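Local coordinates for esterase (Alcaligenes sp., PDB 1QLW), which probably hydrolyses carboxylic esters, as a bacterial esterase built on the alpha/beta-hydrolase fold, at residues G24-T29 with T46-Y51; M76-T81 with M299-R304; E90-K95 with Q308-I313. One frame throughout, in Å; residues are numbered along the deposited sequence.

Contact 1. Residues G24-T29 with T46-Y51; sequences GGRDVT and TVDQMY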
loop_
_atom_site.group_PDB
_atom_site.type_symbol
_atom_site.label_atom_id
_atom_site.label_comp_id
_atom_site.label_asym_id
_atom_site.label_seq_id
_atom_site.Cartn_x
_atom_site.Cartn_y
_atom_site.Cartn_z
ATOM N N GLY A 24 2.672 -0.491 -15.907
ATOM C CA GLY A 24 2.545 -1.817 -16.472
ATOM C C GLY A 24 1.222 -2.497 -16.174
ATOM O O GLY A 24 0.172 -1.879 -15.978
ATOM N N GLY A 25 1.290 -3.822 -16.190
ATOM C CA GLY A 25 0.107 -4.674 -16.055
ATOM C C GLY A 25 -0.216 -5.358 -17.385
ATOM O O GLY A 25 0.195 -4.955 -18.467
ATOM N N ARG A 26 -0.945 -6.458 -17.239
ATOM C CA ARG A 26 -1.461 -7.237 -18.356
ATOM C C ARG A 26 -2.910 -7.590 -18.027
ATOM O O ARG A 26 -3.269 -7.759 -16.858
ATOM C CB ARG A 26 -0.625 -8.507 -18.562
ATOM C CG ARG A 26 -0.639 -9.559 -17.487
ATOM C CD ARG A 26 0.336 -10.722 -17.741
ATOM N NE ARG A 26 0.308 -11.647 -16.606
ATOM C CZ ARG A 26 -0.405 -12.747 -16.479
ATOM N NH1 ARG A 26 -1.154 -13.133 -17.507
ATOM N NH2 ARG A 26 -0.421 -13.434 -15.346
ATOM N N ASP A 27 -3.740 -7.701 -19.067
ATOM C CA ASP A 27 -5.135 -8.069 -18.877
ATOM C C ASP A 27 -5.283 -9.580 -18.993
ATOM O O ASP A 27 -4.708 -10.230 -19.872
ATOM C CB ASP A 27 -6.034 -7.295 -19.851
ATOM C CG ASP A 27 -6.220 -5.848 -19.372
ATOM O OD1 ASP A 27 -5.637 -5.455 -18.336
ATOM O OD2 ASP A 27 -6.949 -5.091 -20.045
ATOM N N VAL A 28 -6.027 -10.159 -18.071
ATOM C CA VAL A 28 -6.286 -11.580 -17.959
ATOM C C VAL A 28 -7.798 -11.797 -17.996
ATOM O O VAL A 28 -8.524 -11.165 -17.230
ATOM C CB VAL A 28 -5.746 -12.146 -16.615
ATOM C CG1 VAL A 28 -6.219 -13.569 -16.347
ATOM C CG2 VAL A 28 -4.222 -12.116 -16.588
ATOM N N THR A 29 -8.244 -12.708 -18.849
ATOM C CA THR A 29 -9.652 -13.096 -18.858
ATOM C C THR A 29 -9.796 -14.320 -17.964
ATOM O O THR A 29 -9.111 -15.330 -18.188
ATOM C CB THR A 29 -10.133 -13.441 -20.280
ATOM O OG1 THR A 29 -9.917 -12.295 -21.107
ATOM C CG2 THR A 29 -11.597 -13.842 -20.311
ATOM N N THR A 46 -6.782 -6.677 -14.522
ATOM C CA THR A 46 -5.392 -6.267 -14.779
ATOM C C THR A 46 -4.537 -6.769 -13.632
ATOM O O THR A 46 -4.848 -6.514 -12.460
ATOM C CB THR A 46 -5.310 -4.740 -14.874
ATOM O OG1 THR A 46 -6.223 -4.288 -15.885
ATOM C CG2 THR A 46 -3.902 -4.284 -15.222
ATOM N N VAL A 47 -3.439 -7.443 -13.965
ATOM C CA VAL A 47 -2.512 -7.981 -12.965
ATOM C C VAL A 47 -1.076 -7.661 -13.388
ATOM O O VAL A 47 -0.826 -7.287 -14.531
ATOM C CB VAL A 47 -2.674 -9.482 -12.712
ATOM C CG1 VAL A 47 -4.067 -9.832 -12.210
ATOM C CG2 VAL A 47 -2.358 -10.227 -13.989
ATOM N N ASP A 48 -0.153 -7.730 -12.446
ATOM C CA ASP A 48 1.279 -7.492 -12.614
ATOM C C ASP A 48 1.696 -6.021 -12.630
ATOM O O ASP A 48 2.900 -5.747 -12.615
ATOM C CB ASP A 48 1.870 -8.208 -13.820
ATOM C CG ASP A 48 1.889 -9.722 -13.733
ATOM O OD1 ASP A 48 1.742 -10.287 -12.639
ATOM O OD2 ASP A 48 2.028 -10.324 -14.817
ATOM N N GLN A 49 0.749 -5.095 -12.577
ATOM C CA GLN A 49 1.053 -3.682 -12.492
ATOM C C GLN A 49 1.753 -3.371 -11.165
ATOM O O GLN A 49 1.564 -4.047 -10.153
ATOM C CB GLN A 49 -0.235 -2.848 -12.607
ATOM C CG GLN A 49 -1.271 -3.068 -11.501
ATOM C CD GLN A 49 -2.253 -4.156 -11.837
ATOM O OE1 GLN A 49 -1.939 -5.109 -12.528
ATOM N NE2 GLN A 49 -3.510 -4.046 -11.428
ATOM N N MET A 50 2.492 -2.261 -11.158
ATOM C CA MET A 50 3.303 -1.850 -10.005
ATOM C C MET A 50 2.839 -0.490 -9.493
ATOM O O MET A 50 2.884 0.503 -10.249
ATOM C CB MET A 50 4.775 -1.789 -10.436
ATOM C CG MET A 50 5.726 -1.288 -9.361
ATOM S SD MET A 50 7.439 -1.311 -9.932
ATOM C CE MET A 50 7.490 0.164 -10.960
ATOM N N TYR A 51 2.434 -0.431 -8.237
ATOM C CA TYR A 51 2.092 0.823 -7.559
ATOM C C TYR A 51 3.338 1.662 -7.317
ATOM O O TYR A 51 4.367 1.147 -6.865
ATOM C CB TYR A 51 1.487 0.482 -6.200
ATOM C CG TYR A 51 1.215 1.665 -5.292
ATOM C CD1 TYR A 51 0.156 2.544 -5.553
ATOM C CD2 TYR A 51 1.999 1.904 -4.182
ATOM C CE1 TYR A 51 -0.090 3.614 -4.717
ATOM C CE2 TYR A 51 1.744 2.975 -3.342
ATOM C CZ TYR A 51 0.678 3.824 -3.604
ATOM O OH TYR A 51 0.447 4.859 -2.717
HETATM O O HOH W 1 2.105 -12.999 -13.150
#
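Two first torsions bring the charged groups together: Arg26 CG sits in the crowded position between its backbone N and carbonyl carbon (chi1 66°), with the chain extended from there to NE, and Asp48 CG is anti to its carbonyl carbon (chi1 -67°). Arg26 NE thus reaches 2.8 Å from Asp48 OD2, a hydrogen-bonded salt bridge made through a single nitrogen. OD2 lies in the guanidinium plane, but NE approaches from above the carboxylate plane, since the two planes are turned 45° apart. Val47 CG2 lies over one guanidinium face, offset toward its rim, and also meets Val28 CG2 at 3.7 Å. Water 1 donates to Asp48 OD1 and accepts a weak bond from Arg26 NH2.

The backbone evidence is an antiparallel ladder between strands 26-30 and 43-57. Arg26 and Val47 form its hydrogen-bonded pair, with Arg26 N 2.8 Å from Val47 O and Val47 N 2.9 Å from Arg26 O. Asp27 and Thr46, the neighbouring non-hydrogen-bonded pair, present their side chains on the other face, side by side. There Thr46 OG1 donates to Asp27 OD1 over 2.8 Å, from above the carboxylate plane, and also bonds His138 NE2 of the second subunit. An alanine in place of Thr46 would remove OG1 and with it both bonds, and would probably weaken the dimer contact and the link between the strands on this face. Gly25 CA comes 3.2 Å from Val47 O in a CA-H...O contact, and a CB on it would clash with Thr46 CG2. Gln49 NE2 donates to Thr46 O and bonds Gln170 O of the second subunit.

The carboxylates each meet a donor of the other segment, Asp48 the Arg26 guanidinium and Asp27 the Thr46 hydroxyl, and the Asp27 charge would probably polarise that hydroxyl toward donation.

Contact 2. Residues M76-T81 with M299-R304; sequences MTWETT and MMMQDR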
loop_
_atom_site.group_PDB
_atom_site.type_symbol
_atom_site.label_atom_id
_atom_site.label_comp_id
_atom_site.label_asym_id
_atom_site.label_seq_id
_atom_site.Cartn_x
_atom_site.Cartn_y
_atom_site.Cartn_z
ATOM N N MET A 76 6.206 0.254 2.743
ATOM C CA MET A 76 6.318 0.647 4.144
ATOM C C MET A 76 7.734 0.485 4.663
ATOM O O MET A 76 8.114 1.224 5.591
ATOM C CB MET A 76 5.353 -0.215 4.966
ATOM C CG MET A 76 5.452 -0.040 6.467
ATOM S SD MET A 76 4.927 1.599 7.016
ATOM C CE MET A 76 5.377 1.545 8.747
ATOM N N THR A 77 8.534 -0.423 4.129
ATOM C CA THR A 77 9.924 -0.621 4.518
ATOM C C THR A 77 10.623 0.722 4.737
ATOM O O THR A 77 11.416 0.834 5.681
ATOM C CB THR A 77 10.674 -1.363 3.392
ATOM O OG1 THR A 77 10.217 -2.713 3.293
ATOM C CG2 THR A 77 12.183 -1.410 3.631
ATOM N N TRP A 78 10.406 1.657 3.826
ATOM C CA TRP A 78 11.142 2.901 3.747
ATOM C C TRP A 78 10.500 4.070 4.458
ATOM O O TRP A 78 11.058 5.170 4.446
ATOM C CB TRP A 78 11.333 3.271 2.268
ATOM C CG TRP A 78 11.756 2.131 1.391
ATOM C CD1 TRP A 78 10.954 1.437 0.525
ATOM C CD2 TRP A 78 13.054 1.536 1.307
ATOM N NE1 TRP A 78 11.669 0.450 -0.095
ATOM C CE2 TRP A 78 12.961 0.487 0.364
ATOM C CE3 TRP A 78 14.286 1.781 1.925
ATOM C CZ2 TRP A 78 14.064 -0.298 0.028
ATOM C CZ3 TRP A 78 15.368 1.000 1.592
ATOM C CH2 TRP A 78 15.257 -0.022 0.642
ATOM N N GLU A 79 9.287 3.862 4.980
ATOM C CA GLU A 79 8.491 4.919 5.607
ATOM C C GLU A 79 8.903 5.058 7.057
ATOM O O GLU A 79 10.043 4.718 7.405
ATOM C CB GLU A 79 6.999 4.610 5.355
ATOM C CG GLU A 79 6.683 4.640 3.856
ATOM C CD GLU A 79 5.242 4.406 3.488
ATOM O OE1 GLU A 79 4.424 4.017 4.349
ATOM O OE2 GLU A 79 4.919 4.547 2.285
ATOM N N THR A 80 8.063 5.546 7.958
ATOM C CA THR A 80 8.445 5.662 9.361
ATOM C C THR A 80 8.961 4.320 9.857
ATOM O O THR A 80 8.367 3.276 9.580
ATOM C CB THR A 80 7.206 6.032 10.175
ATOM O OG1 THR A 80 6.547 7.139 9.536
ATOM C CG2 THR A 80 7.514 6.312 11.626
ATOM N N THR A 81 10.041 4.356 10.642
ATOM C CA THR A 81 10.577 3.094 11.156
ATOM C C THR A 81 9.592 2.471 12.130
ATOM O O THR A 81 8.685 3.121 12.662
ATOM C CB THR A 81 11.933 3.303 11.862
ATOM O OG1 THR A 81 11.720 4.057 13.072
ATOM C CG2 THR A 81 12.922 4.047 10.959
ATOM N N MET A 299 17.820 -5.048 8.180
ATOM C CA MET A 299 16.863 -3.963 8.065
ATOM C C MET A 299 17.533 -2.630 8.375
ATOM O O MET A 299 17.011 -1.800 9.133
ATOM C CB MET A 299 15.668 -4.220 8.982
ATOM C CG MET A 299 14.904 -5.486 8.672
ATOM S SD MET A 299 14.186 -5.580 7.041
ATOM C CE MET A 299 13.069 -4.184 7.056
ATOM N N MET A 300 18.673 -2.375 7.727
ATOM C CA MET A 300 19.512 -1.238 8.129
ATOM C C MET A 300 18.848 0.111 7.871
ATOM O O MET A 300 19.196 1.099 8.520
ATOM C CB MET A 300 20.885 -1.324 7.485
ATOM C CG MET A 300 20.845 -1.153 5.976
ATOM S SD MET A 300 22.508 -1.263 5.249
ATOM C CE MET A 300 22.823 -3.019 5.507
ATOM N N MET A 301 17.899 0.180 6.937
ATOM C CA MET A 301 17.130 1.392 6.699
ATOM C C MET A 301 16.192 1.721 7.855
ATOM O O MET A 301 15.684 2.841 7.943
ATOM C CB MET A 301 16.358 1.332 5.384
ATOM C CG MET A 301 15.180 0.375 5.320
ATOM S SD MET A 301 15.562 -1.387 5.476
ATOM C CE MET A 301 16.445 -1.626 3.910
ATOM N N GLN A 302 15.972 0.779 8.772
ATOM C CA GLN A 302 15.141 0.949 9.949
ATOM C C GLN A 302 15.948 0.989 11.255
ATOM O O GLN A 302 15.376 1.214 12.330
ATOM C CB GLN A 302 14.116 -0.195 10.070
ATOM C CG GLN A 302 13.145 -0.214 8.894
ATOM C CD GLN A 302 12.163 -1.361 8.941
ATOM O OE1 GLN A 302 12.196 -2.198 9.838
ATOM N NE2 GLN A 302 11.297 -1.378 7.932
ATOM N N ASP A 303 17.246 0.735 11.172
ATOM C CA ASP A 303 18.110 0.649 12.332
ATOM C C ASP A 303 18.243 1.998 13.024
ATOM O O ASP A 303 17.913 3.057 12.480
ATOM C CB ASP A 303 19.467 0.083 11.904
ATOM C CG ASP A 303 19.556 -1.430 11.742
ATOM O OD1 ASP A 303 18.611 -2.138 12.117
ATOM O OD2 ASP A 303 20.620 -1.853 11.221
ATOM N N ARG A 304 18.767 1.988 14.257
ATOM C CA ARG A 304 18.884 3.204 15.048
ATOM C C ARG A 304 19.831 4.218 14.419
ATOM O O ARG A 304 19.685 5.418 14.641
ATOM C CB ARG A 304 19.278 2.854 16.480
ATOM C CG ARG A 304 18.166 2.153 17.246
ATOM C CD ARG A 304 18.565 1.876 18.694
ATOM N NE ARG A 304 19.714 1.003 18.822
ATOM C CZ ARG A 304 20.980 1.310 19.051
ATOM N NH1 ARG A 304 21.375 2.564 19.228
ATOM N NH2 ARG A 304 21.867 0.328 19.136
#
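Two loops of the alpha/beta-hydrolase fold meet in this buried contact: one follows strand 65-68, where relatives usually form part of the oxyanion hole, and the other follows strand 283-287, the usual carrier of the catalytic histidine. A Met-aromatic contact and one hydrogen bond from a side-chain amide join them. Met301 is bent at chi2 and chi3, which curls it against the six-membered ring of Trp78. Its SD stands 5.2 Å from that ring's centroid and 33° off the normal, an oblique approach, while Met301 CE touches Trp78 CZ3 at 3.7 Å. Thr77 CG2 lies over the centre of the indole, and the same methyl is 3.8 Å from Met301 SD, so sulfur and ring are bridged by one group. Trp78, Met299 and Met301 all touch His205 of strand 200-205, which places the cluster against the central sheet. Farther along, Thr81 CG2 packs 3.9 Å from Gln302 CA, and Arg85 NH2 bonds Gln302 O. The Gln302 chain, extended beyond CG, delivers its amide to the opposite backbone: NE2 donates to a lone pair of Thr77 O over 3.2 Å, with an N-H...O angle of 178° and the acceptor in the amide plane.

Contact 3. Residues E90-K95 with Q308-I313; sequences EYFLRK and QVADLI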
loop_
_atom_site.group_PDB
_atom_site.type_symbol
_atom_site.label_atom_id
_atom_site.label_comp_id
_atom_site.label_asym_id
_atom_site.label_seq_id
_atom_site.Cartn_x
_atom_site.Cartn_y
_atom_site.Cartn_z
ATOM N N GLU A 90 11.490 9.834 3.754
ATOM C CA GLU A 90 11.422 11.210 4.212
ATOM C C GLU A 90 12.800 11.845 4.256
ATOM O O GLU A 90 12.971 13.011 3.888
ATOM C CB GLU A 90 10.791 11.260 5.606
ATOM C CG GLU A 90 10.705 12.677 6.141
ATOM C CD GLU A 90 10.030 12.859 7.468
ATOM O OE1 GLU A 90 9.454 11.895 8.003
ATOM O OE2 GLU A 90 10.085 13.996 8.000
ATOM N N TYR A 91 13.806 11.108 4.703
ATOM C CA TYR A 91 15.154 11.668 4.791
ATOM C C TYR A 91 15.666 12.056 3.412
ATOM O O TYR A 91 16.230 13.140 3.216
ATOM C CB TYR A 91 16.102 10.689 5.463
ATOM C CG TYR A 91 17.436 11.295 5.798
ATOM C CD1 TYR A 91 17.527 12.323 6.717
ATOM C CD2 TYR A 91 18.608 10.802 5.268
ATOM C CE1 TYR A 91 18.756 12.831 7.099
ATOM C CE2 TYR A 91 19.845 11.292 5.623
ATOM C CZ TYR A 91 19.916 12.305 6.559
ATOM O OH TYR A 91 21.126 12.812 6.973
ATOM N N PHE A 92 15.455 11.179 2.422
ATOM C CA PHE A 92 15.910 11.471 1.069
ATOM C C PHE A 92 15.221 12.722 0.535
ATOM O O PHE A 92 15.868 13.567 -0.100
ATOM C CB PHE A 92 15.658 10.281 0.145
ATOM C CG PHE A 92 16.531 9.082 0.380
ATOM C CD1 PHE A 92 17.499 8.995 1.359
ATOM C CD2 PHE A 92 16.377 7.974 -0.428
ATOM C CE1 PHE A 92 18.268 7.867 1.531
ATOM C CE2 PHE A 92 17.152 6.834 -0.276
ATOM C CZ PHE A 92 18.107 6.782 0.712
ATOM N N LEU A 93 13.920 12.863 0.796
ATOM C CA LEU A 93 13.190 14.067 0.382
ATOM C C LEU A 93 13.801 15.309 1.016
ATOM O O LEU A 93 14.004 16.337 0.356
ATOM C CB LEU A 93 11.726 13.963 0.811
ATOM C CG LEU A 93 10.933 12.889 0.105
ATOM C CD1 LEU A 93 9.596 12.686 0.777
ATOM C CD2 LEU A 93 10.735 13.264 -1.353
ATOM N N ARG A 94 14.120 15.238 2.311
ATOM C CA ARG A 94 14.711 16.351 3.046
ATOM C C ARG A 94 16.107 16.683 2.544
ATOM O O ARG A 94 16.556 17.827 2.633
ATOM C CB ARG A 94 14.708 16.061 4.545
ATOM C CG ARG A 94 13.311 16.120 5.137
ATOM C CD ARG A 94 13.325 15.795 6.622
ATOM N NE ARG A 94 11.989 15.894 7.203
ATOM C CZ ARG A 94 11.453 17.015 7.669
ATOM N NH1 ARG A 94 12.111 18.165 7.638
ATOM N NH2 ARG A 94 10.217 16.971 8.135
ATOM N N LYS A 95 16.797 15.703 1.964
ATOM C CA LYS A 95 18.097 15.879 1.351
ATOM C C LYS A 95 17.995 16.349 -0.090
ATOM O O LYS A 95 19.039 16.553 -0.735
ATOM C CB LYS A 95 18.908 14.591 1.504
ATOM C CG LYS A 95 19.297 14.317 2.949
ATOM C CD LYS A 95 20.381 15.261 3.423
ATOM C CE LYS A 95 21.055 14.815 4.696
ATOM N NZ LYS A 95 22.335 15.539 4.916
ATOM N N GLN A 308 22.811 7.675 9.559
ATOM C CA GLN A 308 24.243 7.556 9.324
ATOM C C GLN A 308 24.470 6.708 8.062
ATOM O O GLN A 308 25.294 7.029 7.199
ATOM C CB GLN A 308 24.921 6.900 10.517
ATOM C CG GLN A 308 26.421 6.730 10.385
ATOM C CD GLN A 308 27.079 6.032 11.541
ATOM O OE1 GLN A 308 28.235 6.356 11.885
ATOM N NE2 GLN A 308 26.423 5.078 12.149
ATOM N N VAL A 309 23.744 5.589 7.958
ATOM C CA VAL A 309 23.857 4.716 6.786
ATOM C C VAL A 309 23.366 5.452 5.552
ATOM O O VAL A 309 23.996 5.424 4.479
ATOM C CB VAL A 309 23.127 3.391 7.010
ATOM C CG1 VAL A 309 23.212 2.529 5.754
ATOM C CG2 VAL A 309 23.676 2.653 8.223
ATOM N N ALA A 310 22.237 6.151 5.673
ATOM C CA ALA A 310 21.720 6.914 4.537
ATOM C C ALA A 310 22.739 7.940 4.043
ATOM O O ALA A 310 22.903 8.116 2.827
ATOM C CB ALA A 310 20.418 7.615 4.892
ATOM N N ASP A 311 23.416 8.643 4.956
ATOM C CA ASP A 311 24.401 9.628 4.533
ATOM C C ASP A 311 25.524 9.002 3.734
ATOM O O ASP A 311 26.000 9.597 2.774
ATOM C CB ASP A 311 24.977 10.370 5.738
ATOM C CG ASP A 311 24.067 11.460 6.243
ATOM O OD1 ASP A 311 23.040 11.757 5.605
ATOM O OD2 ASP A 311 24.397 12.044 7.295
ATOM N N LEU A 312 25.981 7.811 4.111
ATOM C CA LEU A 312 27.024 7.131 3.339
ATOM C C LEU A 312 26.535 6.862 1.928
ATOM O O LEU A 312 27.281 7.021 0.960
ATOM C CB LEU A 312 27.445 5.853 4.043
ATOM C CG LEU A 312 28.280 6.048 5.310
ATOM C CD1 LEU A 312 28.309 4.774 6.130
ATOM C CD2 LEU A 312 29.699 6.476 4.957
ATOM N N ILE A 313 25.304 6.377 1.798
ATOM C CA ILE A 313 24.742 6.063 0.491
ATOM C C ILE A 313 24.539 7.326 -0.332
ATOM O O ILE A 313 24.890 7.370 -1.515
ATOM C CB ILE A 313 23.426 5.280 0.673
ATOM C CG1 ILE A 313 23.741 3.888 1.246
ATOM C CG2 ILE A 313 22.667 5.185 -0.635
ATOM C CD1 ILE A 313 22.495 3.123 1.666
HETATM O O HOH W 2 23.841 14.710 7.236
#
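Asp311 is the main acceptor between the helices, and its two carboxylate oxygens are satisfied in different ways. OD1 takes a short hydrogen bond from Tyr91 OH, 2.6 Å long, on its syn lone pair, the side facing the other oxygen. This oxygen lies at the edge of the phenol ring and in its plane, while the carboxylate itself is tilted 35° from the ring. OD2 accepts from water 2 at 2.7 Å. That water in turn accepts from Lys95 NZ over 2.9 Å, so the ammonium reaches the carboxylate chiefly through it. The direct salt bridge from Lys95 NZ to Asp311 OD1 is long, at 3.9 Å. A phenol and a nearby positive charge would probably favour the ionised form of Asp311. Lys95 is bent at chi2, and its CG lies over the centre of the Tyr91 ring, which covers one face of the donor's ring.

Helix 88-94 and the C-terminal helix 306-319 are the first and last helices of the alpha/beta-hydrolase core, which in this fold pack on the same side of the sheet. Their short segments cross at -50° with an axis separation of 11.1 Å. Aromatic side chains fill that spacing. Tyr91 CG is anti to the backbone N (chi1 -170°), so the ring reaches across and its CD2 meets Ala310 CB at 3.7 Å; Phe92 offers the edge of its ring to the same methyl.

On the far side of helix 88-94, Arg94 grips Glu90 side-on: NE, 2.8 Å from Glu90 OE2, and NH2 both donate to that oxygen, with NE meeting the anti lone pair of OE2. Arg94 NH2 also donates to Gly11 O.

In the fold
From the N terminus, contact 1 closes the excursion of 16 residues between its segments, with the loop 31-42 at its tip, and pairs strand 26-30 with strand 43-57. Contacts 2 and 3 then cross, because the segments alternate along the chain: 76-81, 90-95, 299-304, 308-313. Each closes a loop of more than 200 residues, tying the region after strand 65-68 to the C-terminal part of the chain. Their centres are about 12 Å apart, and they touch where Met300 SD packs 3.9 Å from Val309 CG1. Contact 1 lies on the opposite side of the chain's centre from both, yet Tyr51 OH hydrogen-bonds Glu79 OE1 of the second subunit, linking contacts 1 and 2 through the dimer.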